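Local coordinates for putative branched-chain amino acid ABC transporter, periplasmic branched-chain amino acid-binding protein (PDB 4RU0), which probably captures branched-chain amino acids or related solutes in the periplasm and delivers them to an ABC transporter for uptake, at residues N333-V338 with G379-L384. Residues are numbered along the deposited sequence; the frame is centred on the assembly and turned at random.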
loop_
_atom_site.group_PDB
_atom_site.type_symbol
_atom_site.label_atom_id
_atom_site.label_comp_id
_atom_site.label_asym_id
_atom_site.label_seq_id
_atom_site.Cartn_x
_atom_site.Cartn_y
_atom_site.Cartn_z
ATOM N N ASN A 333 -6.147 5.109 -2.167
ATOM C CA ASN A 333 -5.298 6.157 -1.611
ATOM C C ASN A 333 -6.095 7.434 -1.344
ATOM O O ASN A 333 -5.961 8.055 -0.291
ATOM C CB ASN A 333 -4.134 6.457 -2.559
ATOM C CG ASN A 333 -2.897 6.936 -1.835
ATOM O OD1 ASN A 333 -2.642 6.549 -0.694
ATOM N ND2 ASN A 333 -2.119 7.791 -2.493
ATOM N N ALA A 334 -6.937 7.809 -2.303
ATOM C CA ALA A 334 -7.724 9.030 -2.208
ATOM C C ALA A 334 -8.855 8.900 -1.193
ATOM O O ALA A 334 -9.183 9.858 -0.494
ATOM C CB ALA A 334 -8.284 9.402 -3.572
ATOM N N ALA A 335 -9.449 7.715 -1.114
ATOM C CA ALA A 335 -10.589 7.494 -0.234
ATOM C C ALA A 335 -10.190 7.566 1.238
ATOM O O ALA A 335 -10.951 8.060 2.077
ATOM C CB ALA A 335 -11.234 6.155 -0.538
ATOM N N VAL A 336 -8.996 7.068 1.541
ATOM C CA VAL A 336 -8.488 7.056 2.908
ATOM C C VAL A 336 -8.373 8.477 3.446
ATOM O O VAL A 336 -8.818 8.772 4.553
ATOM C CB VAL A 336 -7.124 6.351 2.989
ATOM C CG1 VAL A 336 -6.453 6.611 4.329
ATOM C CG2 VAL A 336 -7.295 4.866 2.764
ATOM N N ALA A 337 -7.789 9.352 2.641
ATOM C CA ALA A 337 -7.649 10.748 3.011
ATOM C C ALA A 337 -9.019 11.406 3.156
ATOM O O ALA A 337 -9.269 12.122 4.127
ATOM C CB ALA A 337 -6.805 11.479 1.984
ATOM N N VAL A 338 -9.901 11.146 2.195
ATOM C CA VAL A 338 -11.257 11.698 2.203
ATOM C C VAL A 338 -12.030 11.305 3.463
ATOM O O VAL A 338 -12.671 12.148 4.090
ATOM C CB VAL A 338 -12.049 11.253 0.954
ATOM C CG1 VAL A 338 -13.531 11.537 1.125
ATOM C CG2 VAL A 338 -11.516 11.947 -0.286
ATOM N N GLY A 379 -15.695 -4.639 -1.938
ATOM C CA GLY A 379 -14.699 -5.611 -2.361
ATOM C C GLY A 379 -13.315 -5.029 -2.611
ATOM O O GLY A 379 -12.341 -5.771 -2.784
ATOM N N LEU A 380 -13.225 -3.700 -2.626
ATOM C CA LEU A 380 -12.016 -3.014 -3.066
ATOM C C LEU A 380 -11.083 -2.644 -1.913
ATOM O O LEU A 380 -9.860 -2.735 -2.034
ATOM C CB LEU A 380 -12.397 -1.758 -3.854
ATOM C CG LEU A 380 -11.281 -0.986 -4.554
ATOM C CD1 LEU A 380 -10.408 -1.920 -5.381
ATOM C CD2 LEU A 380 -11.882 0.099 -5.432
HETATM N N MSE A 381 -11.667 -2.229 -0.796
HETATM C CA MSE A 381 -10.894 -1.784 0.356
HETATM C C MSE A 381 -11.342 -2.509 1.619
HETATM O O MSE A 381 -12.528 -2.774 1.803
HETATM C CB MSE A 381 -11.034 -0.272 0.534
HETATM C CG MSE A 381 -10.359 0.287 1.780
HETATM SE SE MSE A 381 -10.852 2.153 2.089
HETATM C CE MSE A 381 -10.513 2.802 0.292
ATOM N N GLN A 382 -10.389 -2.834 2.486
ATOM C CA GLN A 382 -10.698 -3.525 3.733
ATOM C C GLN A 382 -11.242 -2.571 4.793
ATOM O O GLN A 382 -11.288 -1.358 4.587
ATOM C CB GLN A 382 -9.450 -4.234 4.262
ATOM C CG GLN A 382 -8.325 -3.293 4.653
ATOM C CD GLN A 382 -7.005 -4.011 4.853
ATOM O OE1 GLN A 382 -6.672 -4.431 5.962
ATOM N NE2 GLN A 382 -6.242 -4.153 3.774
ATOM N N ASN A 383 -11.659 -3.128 5.926
ATOM C CA ASN A 383 -12.010 -2.323 7.089
ATOM C C ASN A 383 -10.784 -1.599 7.637
ATOM O O ASN A 383 -9.659 -2.091 7.532
ATOM C CB ASN A 383 -12.633 -3.189 8.190
ATOM C CG ASN A 383 -14.036 -3.665 7.843
ATOM O OD1 ASN A 383 -14.442 -3.655 6.680
ATOM N ND2 ASN A 383 -14.787 -4.081 8.858
ATOM N N LEU A 384 -11.008 -0.423 8.212
ATOM C CA LEU A 384 -9.937 0.353 8.831
ATOM C C LEU A 384 -10.354 0.840 10.204
ATOM O O LEU A 384 -11.378 1.499 10.352
ATOM C CB LEU A 384 -9.557 1.552 7.964
ATOM C CG LEU A 384 -8.684 1.307 6.739
ATOM C CD1 LEU A 384 -8.557 2.592 5.939
ATOM C CD2 LEU A 384 -7.325 0.806 7.180
#
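The backbone hydrogen bond from Val338 N to Ala334 O, 3.1 Å long, closes the helical turn from which Ala335 and Val336 meet Met381 and Leu384 of 379-384. No hydrogen bond crosses between the segments; the junction is apolar and buried. Met381, modelled as selenomethionine, spans most of the gap: its CG lies anti to the backbone N (chi1 175°), the chain runs on extended, and a bend at chi3 (-49°) carries CE to the CB of Ala335, 3.5 Å away. Alanine suits this place because its lone methyl leaves room for the long, flexible selenoether chain, which also lies against Val332 one turn earlier. The backbones accordingly stay well apart, with Ala335 CA 9.3 Å from Met381 CA. In this bilobed periplasmic binding protein fold, helix 325-348 packs on helix 47-67, whose Tyr60 touches Ala335, while the loop at 379-384 leads through strand 384-385 toward strand 396-402 of the large mixed sheet. Beside Met381, Leu384 CD1 meets Val336 CG2 at 4.1 Å, the two side chains crossing at about a right angle. Both branched residues offer compact methyls suited to a water-excluding seam, and Met154 touches the pair.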